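Local coordinates for AB hydrolase-1 domain-containing protein (Parabacteroides distasonis, PDB 4Q34) that probably acts as an esterase of the alpha/beta hydrolase family, although its substrate is not known, at residues E99-S104 with P146-T151; H27-D32 with A94-E99. All blocks are in the same frame, centred on the assembly; numbering follows the deposited sequence.

Contact 1: E99-S104 with P146-T151; sequences ESVTIS and PTIGTT
V101 and I103, on the short strand 101-103 of this alpha/beta hydrolase, lay their side chains over the loop that joins helix 134-142 to helix 153-167, while E99, just ahead of the strand, grips the far end of that loop with its carboxylate. The grip is forked. OE1 accepts the backbone N-H of T150 at 2.9 Å, from the syn side and 34° out of the carboxylate plane; OE2 takes the T150 hydroxyl on its syn lone pair, OG1 to OE2 2.6 Å. T150 suits the place because OG1, set between its own backbone N and carbonyl carbon (chi1 58°), offers a second donor close to the N-H. A salt bridge from R90 to OE1 adds a positive charge that would favour an ionised E99. G149, beside the carboxylate, comes within 3.1 Å (CA to E99 OE1); a side chain here would run into that oxygen, and the backbone angles also favour glycine.

The apolar half belongs to a dimer interface: residues 101-103 pair antiparallel with a strand of the second subunit, so the sheet continues from one chain into the other. Alternation along the strand sends V101 and I103 to the loop. V101 sets CG1 against I148 CG2, at 3.8 Å, near the inverse gamma turn centred on I148. I103 crosses P146 at about a right angle, its CG2 lying 4.0 Å from P146 CB, and its other branch carries CD1 to 3.3 Å from the carbonyl O of T147. Branched side chains give two contact points each on so short a strand. Between the halves, one water accepts the E99 N-H and lies in hydrogen-bonding reach of E99 OE1 and I148 O, and the oxygen of a second lies 2.8 Å from E99 O and also near I148 O.

Contact 2: H27-D32 with A94-E99; sequences HTFHGD and AGRGTE
R96 lays its guanidinium flat on the ring of F29, centres 4.1 Å apart and planes 23° from parallel, a cation-pi stack in which F29 CE2 sits over the middle of the charged group. It joins the loop after strand 83-87 to the start of strand 28-41, part of the main sheet of the alpha/beta hydrolase fold. The arginine chain, extended from CG to NE, also brings NE to H30 O at 2.9 Å, a bent bond (132° at the hydrogen). An alanine here would probably cost F29 its stacking partner, H30 O its N-H from NE, and OE2 of E109 of the second subunit its salt bridge with R96 NH2. Further along, R96 O, in an inverse gamma turn, accepts the D32 N-H. G31 suits this approach, since a CB would clash with that same oxygen. Beyond it D32 turns back to T98: OD1 receives the backbone N-H at 3.2 Å, and R90 pairs with OD2 in a salt bridge, which would favour an ionised D32. A threonine gives this carboxylate a hydroxyl beside the N-H, and T98 OG1 donates to D32 OD2 across 2.7 Å, from 44° above the carboxylate plane.

The two contacts follow one another along the chain after strand 83-87: contact 2 holds the loop 94-99, contact 1 holds its end at E99 and strand 101-103, with E99 common to the two ranges. Contact 2 is the more buried, tying that chain to a strand of the main sheet; contact 1 is a surface contact against a loop between helices. Each sets a carboxylate against a threonine's N-H and hydroxyl, and R90 forms salt bridges with both acids, E99 and D32. The remaining chemistry diverges: aliphatic branches in contact 1, a stacked arginine in contact 2. The second subunit reaches both, by strand pairing in one and through E109 in the other.

Contact 1: E99-S104 with P146-T151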
loop_
_atom_site.group_PDB
_atom_site.type_symbol
_atom_site.label_atom_id
_atom_site.label_comp_id
_atom_site.label_asym_id
_atom_site.label_seq_id
_atom_site.Cartn_x
_atom_site.Cartn_y
_atom_site.Cartn_z
ATOM N N GLU A 99 -2.631 16.388 9.041
ATOM C CA GLU A 99 -2.312 16.772 10.427
ATOM C C GLU A 99 -0.850 16.506 10.800
ATOM O O GLU A 99 -0.186 15.594 10.248
ATOM C CB GLU A 99 -3.146 15.947 11.396
ATOM C CG GLU A 99 -4.623 16.117 11.253
ATOM C CD GLU A 99 -5.371 14.989 11.898
ATOM O OE1 GLU A 99 -5.180 13.845 11.446
ATOM O OE2 GLU A 99 -6.182 15.250 12.810
ATOM N N SER A 100 -0.357 17.283 11.760
ATOM C CA SER A 100 0.919 17.000 12.382
ATOM C C SER A 100 0.640 15.891 13.387
ATOM O O SER A 100 -0.391 15.917 14.044
ATOM C CB SER A 100 1.455 18.252 13.083
ATOM O OG SER A 100 1.885 19.217 12.133
ATOM N N VAL A 101 1.551 14.933 13.519
ATOM C CA VAL A 101 1.315 13.800 14.403
ATOM C C VAL A 101 2.645 13.201 14.865
ATOM O O VAL A 101 3.637 13.222 14.132
ATOM C CB VAL A 101 0.449 12.722 13.701
ATOM C CG1 VAL A 101 1.151 12.192 12.477
ATOM C CG2 VAL A 101 0.083 11.593 14.669
ATOM N N THR A 102 2.655 12.670 16.086
ATOM C CA THR A 102 3.794 11.928 16.612
ATOM C C THR A 102 3.377 10.465 16.712
ATOM O O THR A 102 2.329 10.157 17.294
ATOM C CB THR A 102 4.267 12.474 17.951
ATOM O OG1 THR A 102 4.751 13.798 17.747
ATOM C CG2 THR A 102 5.397 11.644 18.501
ATOM N N ILE A 103 4.195 9.601 16.112
ATOM C CA ILE A 103 3.977 8.182 16.090
ATOM C C ILE A 103 5.093 7.568 16.938
ATOM O O ILE A 103 6.248 7.876 16.730
ATOM C CB ILE A 103 4.120 7.634 14.661
ATOM C CG1 ILE A 103 3.144 8.296 13.680
ATOM C CG2 ILE A 103 3.931 6.123 14.653
ATOM C CD1 ILE A 103 1.720 8.082 14.006
ATOM N N SER A 104 4.749 6.651 17.840
ATOM C CA SER A 104 5.726 5.904 18.626
ATOM C C SER A 104 5.340 4.444 18.679
ATOM O O SER A 104 4.173 4.145 18.918
ATOM C CB SER A 104 5.731 6.402 20.060
ATOM O OG SER A 104 6.259 7.700 20.113
ATOM N N PRO A 146 0.468 2.320 11.168
ATOM C CA PRO A 146 -0.078 3.369 12.002
ATOM C C PRO A 146 -0.952 4.382 11.262
ATOM O O PRO A 146 -0.910 4.475 10.036
ATOM C CB PRO A 146 1.170 4.024 12.600
ATOM C CG PRO A 146 2.203 3.832 11.506
ATOM C CD PRO A 146 1.921 2.484 10.950
ATOM N N THR A 147 -1.786 5.082 12.016
ATOM C CA THR A 147 -2.570 6.202 11.524
ATOM C C THR A 147 -1.738 7.457 11.592
ATOM O O THR A 147 -1.263 7.858 12.665
ATOM C CB THR A 147 -3.856 6.335 12.353
ATOM O OG1 THR A 147 -4.630 5.128 12.186
ATOM C CG2 THR A 147 -4.667 7.551 11.973
ATOM N N ILE A 148 -1.604 8.120 10.449
ATOM C CA ILE A 148 -0.758 9.304 10.349
ATOM C C ILE A 148 -1.637 10.535 10.553
ATOM O O ILE A 148 -1.918 11.331 9.638
ATOM C CB ILE A 148 0.038 9.345 9.016
ATOM C CG1 ILE A 148 0.638 7.963 8.673
ATOM C CG2 ILE A 148 1.129 10.392 9.084
ATOM C CD1 ILE A 148 1.417 7.302 9.794
ATOM N N GLY A 149 -2.093 10.676 11.782
ATOM C CA GLY A 149 -3.063 11.683 12.161
ATOM C C GLY A 149 -3.974 11.116 13.231
ATOM O O GLY A 149 -3.571 10.206 13.983
ATOM N N THR A 150 -5.190 11.663 13.309
ATOM C CA THR A 150 -6.200 11.254 14.288
ATOM C C THR A 150 -7.288 10.461 13.614
ATOM O O THR A 150 -7.509 10.589 12.405
ATOM C CB THR A 150 -6.896 12.476 14.952
ATOM O OG1 THR A 150 -7.521 13.310 13.951
ATOM C CG2 THR A 150 -5.906 13.252 15.743
ATOM N N THR A 151 -7.983 9.643 14.400
ATOM C CA THR A 151 -9.113 8.910 13.912
ATOM C C THR A 151 -10.221 9.927 13.668
ATOM O O THR A 151 -10.543 10.715 14.572
ATOM C CB THR A 151 -9.573 7.911 14.974
ATOM O OG1 THR A 151 -8.502 7.000 15.217
ATOM C CG2 THR A 151 -10.782 7.179 14.516
HETATM O O HOH W 1 -3.552 13.543 9.196
HETATM O O HOH W 2 -0.313 13.569 8.377
#

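Contact 2: H27-D32 with A94-E99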
loop_
_atom_site.group_PDB
_atom_site.type_symbol
_atom_site.label_atom_id
_atom_site.label_comp_id
_atom_site.label_asym_id
_atom_site.label_seq_id
_atom_site.Cartn_x
_atom_site.Cartn_y
_atom_site.Cartn_z
ATOM N N HIS A 27 0.278 28.210 -1.562
ATOM C CA HIS A 27 0.874 26.909 -1.874
ATOM C C HIS A 27 -0.064 25.813 -1.369
ATOM O O HIS A 27 -0.763 25.998 -0.371
ATOM C CB HIS A 27 2.269 26.805 -1.255
ATOM C CG HIS A 27 3.280 27.689 -1.919
ATOM N ND1 HIS A 27 4.366 28.221 -1.252
ATOM C CD2 HIS A 27 3.346 28.166 -3.186
ATOM C CE1 HIS A 27 5.066 28.972 -2.085
ATOM N NE2 HIS A 27 4.476 28.942 -3.269
ATOM N N THR A 28 -0.062 24.668 -2.042
ATOM C CA THR A 28 -1.027 23.605 -1.721
ATOM C C THR A 28 -0.456 22.442 -0.953
ATOM O O THR A 28 0.737 22.119 -1.049
ATOM C CB THR A 28 -1.681 23.051 -3.010
ATOM O OG1 THR A 28 -0.666 22.573 -3.923
ATOM C CG2 THR A 28 -2.478 24.157 -3.654
ATOM N N PHE A 29 -1.323 21.780 -0.208
ATOM C CA PHE A 29 -1.000 20.478 0.314
ATOM C C PHE A 29 -2.174 19.543 0.139
ATOM O O PHE A 29 -3.214 19.698 0.779
ATOM C CB PHE A 29 -0.577 20.569 1.790
ATOM C CG PHE A 29 -0.111 19.267 2.337
ATOM C CD1 PHE A 29 -1.038 18.377 2.850
ATOM C CD2 PHE A 29 1.238 18.901 2.266
ATOM C CE1 PHE A 29 -0.649 17.180 3.352
ATOM C CE2 PHE A 29 1.625 17.632 2.753
ATOM C CZ PHE A 29 0.679 16.814 3.306
ATOM N N HIS A 30 -2.003 18.579 -0.748
ATOM C CA HIS A 30 -2.997 17.567 -1.018
ATOM C C HIS A 30 -2.848 16.363 -0.099
ATOM O O HIS A 30 -1.902 15.584 -0.240
ATOM C CB HIS A 30 -2.867 17.075 -2.451
ATOM C CG HIS A 30 -3.197 18.098 -3.482
ATOM N ND1 HIS A 30 -2.417 19.209 -3.695
ATOM C CD2 HIS A 30 -4.220 18.176 -4.371
ATOM C CE1 HIS A 30 -2.951 19.944 -4.663
ATOM N NE2 HIS A 30 -4.056 19.345 -5.080
ATOM N N GLY A 31 -3.810 16.188 0.794
ATOM C CA GLY A 31 -3.810 15.060 1.748
ATOM C C GLY A 31 -5.183 14.526 2.077
ATOM O O GLY A 31 -6.205 15.023 1.603
ATOM N N ASP A 32 -5.223 13.531 2.949
ATOM C CA ASP A 32 -6.474 12.940 3.433
ATOM C C ASP A 32 -7.324 12.132 2.394
ATOM O O ASP A 32 -8.476 11.812 2.644
ATOM C CB ASP A 32 -7.334 13.980 4.189
ATOM C CG ASP A 32 -6.803 14.274 5.609
ATOM O OD1 ASP A 32 -5.843 13.593 6.086
ATOM O OD2 ASP A 32 -7.358 15.214 6.238
ATOM N N ALA A 94 -1.912 5.639 1.942
ATOM C CA ALA A 94 -2.614 6.931 2.087
ATOM C C ALA A 94 -2.103 7.695 3.289
ATOM O O ALA A 94 -2.855 8.415 3.912
ATOM C CB ALA A 94 -4.110 6.709 2.184
ATOM N N GLY A 95 -0.824 7.526 3.608
ATOM C CA GLY A 95 -0.210 8.172 4.784
ATOM C C GLY A 95 -0.079 9.662 4.751
ATOM O O GLY A 95 0.219 10.256 5.768
ATOM N N ARG A 96 -0.294 10.284 3.598
ATOM C CA ARG A 96 -0.189 11.742 3.435
ATOM C C ARG A 96 -1.452 12.394 4.000
ATOM O O ARG A 96 -2.360 12.781 3.256
ATOM C CB ARG A 96 0.018 12.112 1.960
ATOM C CG ARG A 96 0.295 13.598 1.722
ATOM C CD ARG A 96 0.672 13.769 0.296
ATOM N NE ARG A 96 1.009 15.161 -0.101
ATOM C CZ ARG A 96 2.207 15.737 -0.021
ATOM N NH1 ARG A 96 3.244 15.136 0.537
ATOM N NH2 ARG A 96 2.377 16.980 -0.484
ATOM N N GLY A 97 -1.501 12.489 5.330
ATOM C CA GLY A 97 -2.597 13.171 6.032
ATOM C C GLY A 97 -2.324 14.650 6.116
ATOM O O GLY A 97 -1.248 15.104 5.766
ATOM N N THR A 98 -3.313 15.399 6.611
ATOM C CA THR A 98 -3.244 16.840 6.716
ATOM C C THR A 98 -2.816 17.313 8.108
ATOM O O THR A 98 -2.688 18.533 8.332
ATOM C CB THR A 98 -4.612 17.449 6.387
ATOM O OG1 THR A 98 -5.585 16.893 7.286
ATOM C CG2 THR A 98 -4.978 17.146 4.895
ATOM N N GLU A 99 -2.631 16.388 9.041
ATOM C CA GLU A 99 -2.312 16.772 10.427
ATOM C C GLU A 99 -0.850 16.506 10.800
ATOM O O GLU A 99 -0.186 15.594 10.248
ATOM C CB GLU A 99 -3.146 15.947 11.396
ATOM C CG GLU A 99 -4.623 16.117 11.253
ATOM C CD GLU A 99 -5.371 14.989 11.898
ATOM O OE1 GLU A 99 -5.180 13.845 11.446
ATOM O OE2 GLU A 99 -6.182 15.250 12.810
#